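Long-range contact in uncharacterized protein (Bacteroides ovatus, PDB 4IRT), which is of unknown function but, as a putative neuraminidase with a BNR repeat-like domain, may act on sialic-acid-containing glycans: residues Y130-Y141 / W181-I191. Residues are numbered along the deposited sequence; the frame is centred on the assembly and turned at random.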
loop_
_atom_site.group_PDB
_atom_site.type_symbol
_atom_site.label_atom_id
_atom_site.label_comp_id
_atom_site.label_asym_id
_atom_site.label_seq_id
_atom_site.Cartn_x
_atom_site.Cartn_y
_atom_site.Cartn_z
ATOM N N TYR A 130 -3.540 -9.108 1.916
ATOM C CA TYR A 130 -4.599 -8.558 2.761
ATOM C C TYR A 130 -5.211 -9.698 3.535
ATOM O O TYR A 130 -5.436 -10.794 2.987
ATOM C CB TYR A 130 -5.678 -7.850 1.921
ATOM C CG TYR A 130 -5.104 -6.829 0.974
ATOM C CD1 TYR A 130 -4.874 -5.523 1.388
ATOM C CD2 TYR A 130 -4.724 -7.187 -0.332
ATOM C CE1 TYR A 130 -4.315 -4.590 0.541
ATOM C CE2 TYR A 130 -4.145 -6.264 -1.177
ATOM C CZ TYR A 130 -3.939 -4.971 -0.740
ATOM O OH TYR A 130 -3.367 -4.052 -1.563
ATOM N N PRO A 131 -5.519 -9.461 4.821
ATOM C CA PRO A 131 -6.157 -10.496 5.610
ATOM C C PRO A 131 -7.673 -10.500 5.426
ATOM O O PRO A 131 -8.287 -9.439 5.351
ATOM C CB PRO A 131 -5.806 -10.080 7.041
ATOM C CG PRO A 131 -5.876 -8.611 6.972
ATOM C CD PRO A 131 -5.356 -8.222 5.597
ATOM N N LEU A 132 -8.262 -11.688 5.383
ATOM C CA LEU A 132 -9.693 -11.858 5.201
ATOM C C LEU A 132 -10.258 -12.337 6.524
ATOM O O LEU A 132 -9.518 -12.837 7.380
ATOM C CB LEU A 132 -9.977 -12.917 4.137
ATOM C CG LEU A 132 -9.468 -12.569 2.729
ATOM C CD1 LEU A 132 -9.769 -13.737 1.802
ATOM C CD2 LEU A 132 -10.115 -11.280 2.231
ATOM N N SER A 133 -11.566 -12.201 6.681
ATOM C CA SER A 133 -12.230 -12.699 7.891
ATOM C C SER A 133 -11.980 -14.190 8.054
ATOM O O SER A 133 -11.948 -14.922 7.077
ATOM C CB SER A 133 -13.732 -12.412 7.837
ATOM O OG SER A 133 -13.940 -11.077 8.225
ATOM N N GLY A 134 -11.730 -14.613 9.287
ATOM C CA GLY A 134 -11.546 -16.014 9.600
ATOM C C GLY A 134 -10.133 -16.566 9.479
ATOM O O GLY A 134 -9.929 -17.753 9.668
ATOM N N GLY A 135 -9.158 -15.749 9.113
ATOM C CA GLY A 135 -7.780 -16.218 9.070
ATOM C C GLY A 135 -7.197 -16.495 7.695
ATOM O O GLY A 135 -5.993 -16.625 7.581
ATOM N N ASP A 136 -8.052 -16.528 6.667
ATOM C CA ASP A 136 -7.624 -16.698 5.276
ATOM C C ASP A 136 -6.856 -15.438 4.817
ATOM O O ASP A 136 -6.938 -14.389 5.463
ATOM C CB ASP A 136 -8.825 -16.928 4.355
ATOM C CG ASP A 136 -9.373 -18.351 4.430
ATOM O OD1 ASP A 136 -8.932 -19.139 5.293
ATOM O OD2 ASP A 136 -10.267 -18.665 3.616
ATOM N N LEU A 137 -6.123 -15.544 3.713
ATOM C CA LEU A 137 -5.444 -14.389 3.143
ATOM C C LEU A 137 -5.851 -14.145 1.702
ATOM O O LEU A 137 -6.250 -15.073 0.993
ATOM C CB LEU A 137 -3.919 -14.529 3.187
ATOM C CG LEU A 137 -3.259 -14.640 4.551
ATOM C CD1 LEU A 137 -1.746 -14.672 4.401
ATOM C CD2 LEU A 137 -3.738 -13.517 5.454
ATOM N N LEU A 138 -5.740 -12.883 1.287
ATOM C CA LEU A 138 -5.833 -12.484 -0.115
ATOM C C LEU A 138 -4.454 -12.089 -0.609
ATOM O O LEU A 138 -3.688 -11.478 0.132
ATOM C CB LEU A 138 -6.753 -11.278 -0.243
ATOM C CG LEU A 138 -7.414 -11.096 -1.594
ATOM C CD1 LEU A 138 -8.529 -12.112 -1.806
ATOM C CD2 LEU A 138 -7.954 -9.677 -1.715
ATOM N N PHE A 139 -4.149 -12.430 -1.857
ATOM C CA PHE A 139 -2.930 -11.977 -2.503
ATOM C C PHE A 139 -3.312 -11.374 -3.829
ATOM O O PHE A 139 -4.087 -11.940 -4.576
ATOM C CB PHE A 139 -1.966 -13.110 -2.732
ATOM C CG PHE A 139 -0.609 -12.694 -3.296
ATOM C CD1 PHE A 139 0.309 -11.994 -2.519
ATOM C CD2 PHE A 139 -0.234 -13.091 -4.563
ATOM C CE1 PHE A 139 1.578 -11.691 -3.009
ATOM C CE2 PHE A 139 1.018 -12.792 -5.064
ATOM C CZ PHE A 139 1.927 -12.101 -4.293
ATOM N N VAL A 140 -2.744 -10.219 -4.101
ATOM C CA VAL A 140 -2.971 -9.531 -5.351
ATOM C C VAL A 140 -1.625 -9.163 -5.956
ATOM O O VAL A 140 -0.691 -8.792 -5.231
ATOM C CB VAL A 140 -3.831 -8.267 -5.210
ATOM C CG1 VAL A 140 -3.980 -7.601 -6.565
ATOM C CG2 VAL A 140 -5.190 -8.605 -4.644
ATOM N N TYR A 141 -1.530 -9.276 -7.278
ATOM C CA TYR A 141 -0.327 -8.844 -7.977
ATOM C C TYR A 141 -0.672 -8.453 -9.404
ATOM O O TYR A 141 -1.775 -8.749 -9.875
ATOM C CB TYR A 141 0.748 -9.947 -7.939
ATOM C CG TYR A 141 0.432 -11.240 -8.690
ATOM C CD1 TYR A 141 -0.389 -12.197 -8.124
ATOM C CD2 TYR A 141 0.950 -11.499 -9.956
ATOM C CE1 TYR A 141 -0.678 -13.376 -8.779
ATOM C CE2 TYR A 141 0.674 -12.686 -10.616
ATOM C CZ TYR A 141 -0.149 -13.628 -10.021
ATOM O OH TYR A 141 -0.452 -14.831 -10.654
ATOM N N TRP A 181 -3.905 0.091 -9.067
ATOM C CA TRP A 181 -4.915 -0.113 -8.043
ATOM C C TRP A 181 -4.356 -0.087 -6.634
ATOM O O TRP A 181 -3.164 -0.161 -6.432
ATOM C CB TRP A 181 -5.635 -1.455 -8.277
ATOM C CG TRP A 181 -4.687 -2.638 -8.359
ATOM C CD1 TRP A 181 -4.143 -3.333 -7.345
ATOM C CD2 TRP A 181 -4.178 -3.223 -9.577
ATOM N NE1 TRP A 181 -3.293 -4.329 -7.841
ATOM C CE2 TRP A 181 -3.323 -4.278 -9.217
ATOM C CE3 TRP A 181 -4.363 -2.931 -10.929
ATOM C CZ2 TRP A 181 -2.638 -5.032 -10.161
ATOM C CZ3 TRP A 181 -3.714 -3.681 -11.860
ATOM C CH2 TRP A 181 -2.840 -4.722 -11.477
ATOM N N GLN A 182 -5.266 -0.002 -5.673
ATOM C CA GLN A 182 -5.020 -0.212 -4.242
ATOM C C GLN A 182 -6.271 -0.788 -3.594
ATOM O O GLN A 182 -7.389 -0.615 -4.111
ATOM C CB GLN A 182 -4.588 1.102 -3.532
ATOM C CG GLN A 182 -5.522 2.305 -3.766
ATOM C CD GLN A 182 -5.212 3.104 -5.013
ATOM O OE1 GLN A 182 -4.068 3.147 -5.488
ATOM N NE2 GLN A 182 -6.250 3.745 -5.575
ATOM N N LEU A 183 -6.078 -1.535 -2.516
ATOM C CA LEU A 183 -7.155 -2.246 -1.847
ATOM C C LEU A 183 -7.045 -2.079 -0.357
ATOM O O LEU A 183 -6.017 -1.633 0.155
ATOM C CB LEU A 183 -7.142 -3.752 -2.156
ATOM C CG LEU A 183 -7.235 -4.127 -3.622
ATOM C CD1 LEU A 183 -5.864 -4.239 -4.249
ATOM C CD2 LEU A 183 -7.944 -5.430 -3.872
ATOM N N TYR A 184 -8.109 -2.478 0.309
ATOM C CA TYR A 184 -8.169 -2.513 1.757
ATOM C C TYR A 184 -9.280 -3.461 2.168
ATOM O O TYR A 184 -10.348 -3.472 1.548
ATOM C CB TYR A 184 -8.459 -1.129 2.299
ATOM C CG TYR A 184 -8.361 -0.971 3.798
ATOM C CD1 TYR A 184 -7.119 -0.782 4.399
ATOM C CD2 TYR A 184 -9.504 -0.925 4.609
ATOM C CE1 TYR A 184 -6.998 -0.605 5.774
ATOM C CE2 TYR A 184 -9.395 -0.741 5.992
ATOM C CZ TYR A 184 -8.115 -0.560 6.562
ATOM O OH TYR A 184 -7.953 -0.366 7.915
ATOM N N VAL A 185 -9.042 -4.262 3.206
ATOM C CA VAL A 185 -10.102 -5.128 3.716
ATOM C C VAL A 185 -10.561 -4.519 5.019
ATOM O O VAL A 185 -9.752 -4.352 5.949
ATOM C CB VAL A 185 -9.609 -6.567 3.918
ATOM C CG1 VAL A 185 -10.715 -7.428 4.515
ATOM C CG2 VAL A 185 -9.132 -7.127 2.584
ATOM N N ASP A 186 -11.832 -4.135 5.076
ATOM C CA ASP A 186 -12.310 -3.372 6.220
ATOM C C ASP A 186 -12.580 -4.260 7.427
ATOM O O ASP A 186 -12.357 -5.473 7.398
ATOM C CB ASP A 186 -13.488 -2.449 5.865
ATOM C CG ASP A 186 -14.777 -3.189 5.543
ATOM O OD1 ASP A 186 -14.943 -4.366 5.940
ATOM O OD2 ASP A 186 -15.664 -2.569 4.909
ATOM N N GLU A 187 -13.012 -3.640 8.508
ATOM C CA GLU A 187 -13.204 -4.375 9.763
ATOM C C GLU A 187 -14.396 -5.334 9.733
ATOM O O GLU A 187 -14.583 -6.118 10.664
ATOM C CB GLU A 187 -13.245 -3.399 10.942
ATOM C CG GLU A 187 -11.875 -2.785 11.127
ATOM C CD GLU A 187 -11.845 -1.459 11.876
ATOM O OE1 GLU A 187 -12.746 -1.212 12.685
ATOM O OE2 GLU A 187 -10.879 -0.672 11.676
ATOM N N LYS A 188 -15.199 -5.253 8.674
ATOM C CA LYS A 188 -16.313 -6.193 8.452
ATOM C C LYS A 188 -15.968 -7.294 7.444
ATOM O O LYS A 188 -16.806 -8.178 7.130
ATOM C CB LYS A 188 -17.534 -5.433 7.974
ATOM C CG LYS A 188 -18.067 -4.481 9.022
ATOM C CD LYS A 188 -19.483 -4.069 8.740
ATOM C CE LYS A 188 -19.565 -2.668 8.184
ATOM N NZ LYS A 188 -20.984 -2.205 8.246
ATOM N N GLY A 189 -14.748 -7.248 6.928
ATOM C CA GLY A 189 -14.256 -8.262 6.008
ATOM C C GLY A 189 -14.576 -7.951 4.551
ATOM O O GLY A 189 -14.343 -8.780 3.688
ATOM N N THR A 190 -15.095 -6.757 4.280
ATOM C CA THR A 190 -15.339 -6.325 2.899
ATOM C C THR A 190 -14.016 -5.936 2.215
ATOM O O THR A 190 -13.182 -5.196 2.778
ATOM C CB THR A 190 -16.331 -5.146 2.870
ATOM O OG1 THR A 190 -17.565 -5.566 3.465
ATOM C CG2 THR A 190 -16.593 -4.636 1.455
ATOM N N ILE A 191 -13.847 -6.381 0.982
ATOM C CA ILE A 191 -12.669 -6.019 0.196
ATOM C C ILE A 191 -13.020 -4.792 -0.621
ATOM O O ILE A 191 -13.950 -4.840 -1.447
ATOM C CB ILE A 191 -12.254 -7.139 -0.781
ATOM C CG1 ILE A 191 -12.015 -8.465 -0.047
ATOM C CG2 ILE A 191 -11.037 -6.706 -1.583
ATOM C CD1 ILE A 191 -11.920 -9.655 -0.978
HETATM O O HOH W 1 -3.123 -1.440 -1.678
HETATM O O HOH W 2 -13.160 -11.324 4.512
#
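The ring of Tyr130 lies across Leu183, whose CB sits over one face in a CH-pi contact, 4.1 Å from the ring centroid and displaced toward the rim on the hydroxyl side. At the edge, in the ring plane, a water lies 2.6 Å from Tyr130 OH and accepts from Leu183 N, so a buried backbone N-H is tied to the phenol through a single molecule. With CG anti to its carbonyl carbon (chi1 -52°), Tyr130 carries the ring along the neighbouring strand, while its CB rests 3.6 Å from Val185 CG2. The indole of Trp181 is approached obliquely: Val140 CG1 comes to 3.6 Å from NE1, and the carbonyl O of Tyr141 lies near CZ2. Between these aromatic groups and the turns, Ile191 CD1 meets Leu138 CD2 tip to tip at 4.0 Å and also touches Leu132 CD2, which comes in at a slant.

Toward the turns the contact becomes polar. A second water accepts from Ser133 N and donates to Gly189 O, bridging the loops beside the contact of Ser133 OG with Gly189 CA. The type I turn from Asp186 to Gly189 is braced from within: Asp186 OD1 receives Lys188 N, in an Asx turn, and Thr190 N from opposite faces of the carboxylate plane, while OD2 is hydrogen-bonded to His192 NE2.

Strands 137-141 and 181-185, their axes 9.6 Å apart, belong to successive four-stranded antiparallel sheets. Side chains, with the water between Tyr130 and Leu183, join these sheets face to face, as between adjacent blades of a beta-propeller, the fold of BNR-repeat proteins.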